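Local coordinates for Endonuclease/exonuclease/phosphatase (Beutenbergia cavernae DSM 12333, PDB 4RUW), which is of unknown function but belongs to the endonuclease/exonuclease/phosphatase family, with a zinc-binding DNase I-like domain followed by an Ig-like domain, at residues A[359-365]-A[405-411]; A[378-384]-A[418-424]. The contacts are given in a common frame with arbitrary orientation. Numbering follows the deposited sequence.

Both contacts lie in the Ig-like part of the chain, well along from the residues that hold the zinc ion. From the N terminus, strand 360-367 comes first and strand 378-384 follows it. The chain then runs through strand 390-396 to strand 405-410, which pairs back with 360-367 and closes interaction 1, a loop of 39 residues. Strand 418-424 comes next and pairs with 378-384, closing interaction 2 over 33 residues. The segments alternate, so the two loops cross. Each contact belongs to a different four-stranded antiparallel sheet. The sheets meet where Leu363, Val365 and Trp409 pack on Val379, Ala381 and Leu383, forming a beta sandwich.

Interaction 1 of 2, residues A[359-365]-A[405-411]; sequences GRLRLSV and TVETWRG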
# COMPACT_ATOMS: atom_id res chain seq x y z
N GLY A 359 2.60 -13.31 -24.84
CA GLY A 359 1.45 -14.17 -24.65
C GLY A 359 1.20 -14.61 -23.22
O GLY A 359 0.79 -15.75 -22.99
N ARG A 360 1.45 -13.73 -22.25
CA ARG A 360 1.18 -14.06 -20.86
C ARG A 360 -0.09 -13.37 -20.37
O ARG A 360 -0.34 -12.21 -20.68
CB ARG A 360 2.36 -13.71 -19.96
CG ARG A 360 2.20 -14.22 -18.54
CD ARG A 360 3.50 -14.11 -17.75
NE ARG A 360 4.29 -15.34 -17.79
CZ ARG A 360 5.34 -15.56 -17.02
NH1 ARG A 360 6.01 -16.71 -17.11
NH2 ARG A 360 5.73 -14.64 -16.14
N LEU A 361 -0.89 -14.11 -19.61
CA LEU A 361 -2.09 -13.56 -19.00
C LEU A 361 -2.03 -13.81 -17.50
O LEU A 361 -1.56 -14.86 -17.05
CB LEU A 361 -3.34 -14.21 -19.59
CG LEU A 361 -3.60 -13.91 -21.06
CD1 LEU A 361 -4.70 -14.80 -21.62
CD2 LEU A 361 -3.94 -12.44 -21.25
N ARG A 362 -2.50 -12.83 -16.73
CA ARG A 362 -2.59 -12.96 -15.28
C ARG A 362 -3.95 -12.46 -14.82
O ARG A 362 -4.39 -11.39 -15.24
CB ARG A 362 -1.49 -12.15 -14.58
CG ARG A 362 -1.55 -12.22 -13.05
CD ARG A 362 -0.50 -11.35 -12.40
NE ARG A 362 -0.71 -9.94 -12.73
CZ ARG A 362 0.20 -8.98 -12.59
NH1 ARG A 362 1.40 -9.28 -12.12
NH2 ARG A 362 -0.08 -7.73 -12.92
N LEU A 363 -4.59 -13.24 -13.96
CA LEU A 363 -5.86 -12.84 -13.36
C LEU A 363 -5.70 -12.90 -11.84
O LEU A 363 -5.39 -13.97 -11.29
CB LEU A 363 -6.96 -13.80 -13.82
CG LEU A 363 -8.44 -13.46 -13.70
CD1 LEU A 363 -8.69 -12.02 -14.10
CD2 LEU A 363 -9.25 -14.40 -14.59
N SER A 364 -5.88 -11.76 -11.19
CA SER A 364 -5.87 -11.67 -9.74
C SER A 364 -7.29 -11.39 -9.26
O SER A 364 -7.90 -10.39 -9.66
CB SER A 364 -4.93 -10.55 -9.28
OG SER A 364 -5.04 -10.34 -7.88
N VAL A 365 -7.83 -12.28 -8.44
CA VAL A 365 -9.22 -12.21 -8.03
C VAL A 365 -9.28 -12.11 -6.52
O VAL A 365 -8.67 -12.92 -5.80
CB VAL A 365 -10.01 -13.43 -8.52
CG1 VAL A 365 -11.48 -13.31 -8.14
CG2 VAL A 365 -9.88 -13.56 -10.01
N THR A 405 -6.52 -14.84 -5.04
CA THR A 405 -6.23 -15.92 -5.96
C THR A 405 -5.68 -15.37 -7.26
O THR A 405 -6.38 -14.67 -8.00
CB THR A 405 -7.50 -16.73 -6.25
OG1 THR A 405 -8.08 -17.16 -5.01
CG2 THR A 405 -7.18 -17.95 -7.09
N VAL A 406 -4.41 -15.69 -7.54
CA VAL A 406 -3.72 -15.18 -8.71
C VAL A 406 -3.26 -16.34 -9.59
O VAL A 406 -2.55 -17.23 -9.13
CB VAL A 406 -2.49 -14.34 -8.31
CG1 VAL A 406 -1.89 -13.66 -9.54
CG2 VAL A 406 -2.87 -13.30 -7.27
N GLU A 407 -3.70 -16.34 -10.84
CA GLU A 407 -3.30 -17.35 -11.81
C GLU A 407 -2.62 -16.69 -12.99
O GLU A 407 -3.04 -15.62 -13.42
CB GLU A 407 -4.50 -18.14 -12.34
CG GLU A 407 -5.09 -19.12 -11.34
CD GLU A 407 -6.05 -20.10 -11.99
OE1 GLU A 407 -6.84 -20.71 -11.25
OE2 GLU A 407 -6.02 -20.25 -13.23
N THR A 408 -1.60 -17.34 -13.51
CA THR A 408 -0.85 -16.86 -14.65
C THR A 408 -0.74 -18.01 -15.64
O THR A 408 -0.45 -19.14 -15.25
CB THR A 408 0.56 -16.43 -14.21
OG1 THR A 408 0.45 -15.38 -13.25
CG2 THR A 408 1.37 -15.94 -15.39
N TRP A 409 -0.98 -17.73 -16.91
CA TRP A 409 -0.93 -18.78 -17.92
C TRP A 409 -0.56 -18.19 -19.27
O TRP A 409 -0.53 -16.97 -19.44
CB TRP A 409 -2.26 -19.55 -17.97
CG TRP A 409 -3.41 -18.79 -18.57
CD1 TRP A 409 -3.93 -18.95 -19.82
CD2 TRP A 409 -4.20 -17.76 -17.94
NE1 TRP A 409 -4.98 -18.09 -20.01
CE2 TRP A 409 -5.17 -17.35 -18.88
CE3 TRP A 409 -4.18 -17.15 -16.68
CZ2 TRP A 409 -6.10 -16.35 -18.61
CZ3 TRP A 409 -5.11 -16.15 -16.42
CH2 TRP A 409 -6.06 -15.77 -17.38
N ARG A 410 -0.26 -19.06 -20.23
CA ARG A 410 0.07 -18.61 -21.57
C ARG A 410 -1.17 -18.59 -22.44
O ARG A 410 -1.88 -19.59 -22.55
CB ARG A 410 1.13 -19.52 -22.19
CG ARG A 410 1.62 -19.08 -23.57
CD ARG A 410 2.46 -20.18 -24.21
NE ARG A 410 3.27 -19.71 -25.33
CZ ARG A 410 3.84 -20.50 -26.23
NH1 ARG A 410 3.69 -21.82 -26.15
NH2 ARG A 410 4.57 -19.98 -27.21
N GLY A 411 -1.44 -17.44 -23.05
CA GLY A 411 -2.57 -17.30 -23.93
C GLY A 411 -2.64 -15.89 -24.50
O GLY A 411 -1.94 -14.99 -24.03
O HOH W 1 -1.19 -12.01 -23.56
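Segments 359-365 and 405-411 form an antiparallel pair. The strand axes approach to 4.7 Å and their directions differ by 173°. Leu361 with Trp409, Leu363 with Glu407 and Val365 with Thr405 are hydrogen-bonded pairs. Each has two N-H...O hydrogen bonds; Leu361 N to Trp409 O and Trp409 N to Leu361 O are both 2.9 Å. Gly411 N donates to Gly359 O at 2.8 Å. Gly359, at positive phi, and Arg360 form a G1 beta bulge against the end of strand 349-356. A water donates to Arg360 O (3.0 Å) and Gly411 O (3.1 Å).

Side chains alternate between two faces. On one, Leu361 CB lies over the six-membered ring of Trp409, a CH-pi contact 3.7 Å from the centroid. Leu363 CB also meets Trp409 CZ3, at 4.0 Å. On the other face, Arg360 CD touches Thr408 CG2 at 3.7 Å, and Arg362 CG packs on Val406 CG1 at 3.8 Å. The Arg362 guanidinium hydrogen-bonds to Phe304 O, and Ser364 OG to Gln269.

Strand 405-410 is an edge strand, within this chain, of one sheet of the Ig-like beta sandwich, while strand 349-356 flanks 360-367 on its other side. The face with Leu363, Val365 and Trp409 packs on strand 378-384 of the other sheet. Arg392 of strand 390-396 there forms a salt bridge with Glu407 and a cation-pi contact with Trp409, and Val394 touches Leu363 and Val365.

Interaction 2 of 2, residues A[378-384]-A[418-424]; sequences AVRAVLR and RLEACLV
Strands 378-384 and 418-424, in regular beta conformation (phi near -120°, psi near 130°), run antiparallel at 159°, axes 4.7 Å apart. Arg418 begins the second strand opposite Arg384; Arg418 N donates to Arg384 O and Arg384 N to Arg418 O, both at 2.9 Å. Leu419 faces Leu383 in a non-hydrogen-bonded pair. Glu420 pairs with Val382 through two 2.9 Å N-H...O hydrogen bonds. Glu420 is t at chi1 and chi2, and Glu420 OE1 meets Arg384 NE in a 2.7 Å salt bridge; Arg384 is m at chi1, and Glu420 OE2 hydrogen-bonds to Ser433. Ala421 opposes Ala381. These are the central strands of one sheet of the Ig-like beta sandwich, and Ala381 and Val379 pack on strand 360-367 of the other. Cys422 N donates to Arg380 O at 2.8 Å. Leu423, chi1 t and chi2 p, brings Leu423 CD1 within 4.1 Å of Val379 CG2. Val424 N reaches Ala378 O at 2.8 Å. Val424 CG2 lies over the Arg380 guanidinium, 3.9 Å from Arg380 NH1, while Arg380 NE hydrogen-bonds to Thr395.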
# COMPACT_ATOMS: atom_id res chain seq x y z
N ALA A 378 -18.39 -16.05 -2.76
CA ALA A 378 -17.12 -16.05 -3.46
C ALA A 378 -17.15 -15.00 -4.55
O ALA A 378 -18.21 -14.64 -5.05
CB ALA A 378 -16.86 -17.43 -4.08
N VAL A 379 -15.97 -14.49 -4.91
CA VAL A 379 -15.85 -13.64 -6.09
C VAL A 379 -15.27 -14.48 -7.22
O VAL A 379 -14.23 -15.14 -7.05
CB VAL A 379 -15.02 -12.36 -5.82
CG1 VAL A 379 -14.72 -11.63 -7.12
CG2 VAL A 379 -15.77 -11.45 -4.84
N ARG A 380 -15.96 -14.49 -8.35
CA ARG A 380 -15.55 -15.32 -9.47
C ARG A 380 -15.31 -14.45 -10.69
O ARG A 380 -16.11 -13.58 -11.01
CB ARG A 380 -16.62 -16.38 -9.76
CG ARG A 380 -16.35 -17.23 -10.98
CD ARG A 380 -17.28 -18.43 -10.99
NE ARG A 380 -17.07 -19.24 -9.79
CZ ARG A 380 -18.02 -19.96 -9.19
NH1 ARG A 380 -19.25 -19.97 -9.67
NH2 ARG A 380 -17.72 -20.66 -8.10
N ALA A 381 -14.18 -14.68 -11.34
CA ALA A 381 -13.85 -14.00 -12.58
C ALA A 381 -13.87 -14.99 -13.72
O ALA A 381 -13.34 -16.10 -13.60
CB ALA A 381 -12.49 -13.36 -12.48
N VAL A 382 -14.49 -14.60 -14.82
CA VAL A 382 -14.51 -15.43 -16.01
C VAL A 382 -14.06 -14.63 -17.22
O VAL A 382 -14.62 -13.57 -17.52
CB VAL A 382 -15.93 -16.01 -16.28
CG1 VAL A 382 -15.89 -17.00 -17.44
CG2 VAL A 382 -16.49 -16.68 -15.03
N LEU A 383 -13.02 -15.10 -17.89
CA LEU A 383 -12.61 -14.59 -19.17
C LEU A 383 -13.41 -15.35 -20.24
O LEU A 383 -13.39 -16.55 -20.26
CB LEU A 383 -11.11 -14.76 -19.35
CG LEU A 383 -10.48 -14.26 -20.62
CD1 LEU A 383 -10.64 -12.78 -20.84
CD2 LEU A 383 -9.02 -14.68 -20.75
N ARG A 384 -14.16 -14.61 -21.05
CA ARG A 384 -15.03 -15.20 -22.05
C ARG A 384 -14.66 -14.72 -23.44
O ARG A 384 -14.17 -13.61 -23.61
CB ARG A 384 -16.49 -14.83 -21.77
CG ARG A 384 -17.02 -15.30 -20.44
CD ARG A 384 -18.50 -14.97 -20.28
NE ARG A 384 -18.99 -15.37 -18.96
CZ ARG A 384 -19.34 -16.62 -18.65
NH1 ARG A 384 -19.28 -17.58 -19.56
NH2 ARG A 384 -19.76 -16.90 -17.43
N ARG A 418 -14.18 -10.70 -23.29
CA ARG A 418 -14.70 -9.89 -22.20
C ARG A 418 -14.36 -10.53 -20.87
O ARG A 418 -14.11 -11.73 -20.78
CB ARG A 418 -16.21 -9.70 -22.34
CG ARG A 418 -16.98 -10.99 -22.36
CD ARG A 418 -18.14 -10.91 -23.33
NE ARG A 418 -17.69 -10.62 -24.69
CZ ARG A 418 -18.38 -9.90 -25.56
NH1 ARG A 418 -19.55 -9.37 -25.20
NH2 ARG A 418 -17.91 -9.68 -26.78
N LEU A 419 -14.34 -9.70 -19.83
CA LEU A 419 -14.05 -10.15 -18.48
C LEU A 419 -15.28 -9.92 -17.63
O LEU A 419 -15.84 -8.82 -17.62
CB LEU A 419 -12.86 -9.39 -17.91
CG LEU A 419 -12.46 -9.72 -16.47
CD1 LEU A 419 -12.07 -11.18 -16.36
CD2 LEU A 419 -11.33 -8.83 -15.98
N GLU A 420 -15.71 -10.97 -16.93
CA GLU A 420 -16.85 -10.92 -16.03
C GLU A 420 -16.36 -11.10 -14.60
O GLU A 420 -15.48 -11.92 -14.34
CB GLU A 420 -17.86 -12.02 -16.39
CG GLU A 420 -19.10 -12.06 -15.50
CD GLU A 420 -20.14 -13.07 -15.96
OE1 GLU A 420 -19.84 -13.88 -16.86
OE2 GLU A 420 -21.26 -13.06 -15.41
N ALA A 421 -16.91 -10.32 -13.67
CA ALA A 421 -16.67 -10.54 -12.25
C ALA A 421 -18.01 -10.65 -11.56
O ALA A 421 -18.88 -9.80 -11.73
CB ALA A 421 -15.86 -9.40 -11.65
N CYS A 422 -18.17 -11.71 -10.77
CA CYS A 422 -19.42 -11.99 -10.08
C CYS A 422 -19.23 -12.15 -8.58
O CYS A 422 -18.17 -12.55 -8.12
CB CYS A 422 -20.04 -13.28 -10.60
SG CYS A 422 -20.53 -13.25 -12.32
N LEU A 423 -20.29 -11.85 -7.84
CA LEU A 423 -20.38 -12.27 -6.46
C LEU A 423 -21.32 -13.47 -6.46
O LEU A 423 -22.46 -13.38 -6.94
CB LEU A 423 -20.94 -11.16 -5.58
CG LEU A 423 -21.01 -11.52 -4.09
CD1 LEU A 423 -19.62 -11.75 -3.50
CD2 LEU A 423 -21.76 -10.44 -3.32
N VAL A 424 -20.83 -14.60 -5.97
CA VAL A 424 -21.57 -15.85 -5.99
C VAL A 424 -21.98 -16.19 -4.57
O VAL A 424 -21.16 -16.14 -3.65
CB VAL A 424 -20.73 -17.00 -6.56
CG1 VAL A 424 -21.58 -18.25 -6.72
CG2 VAL A 424 -20.13 -16.59 -7.90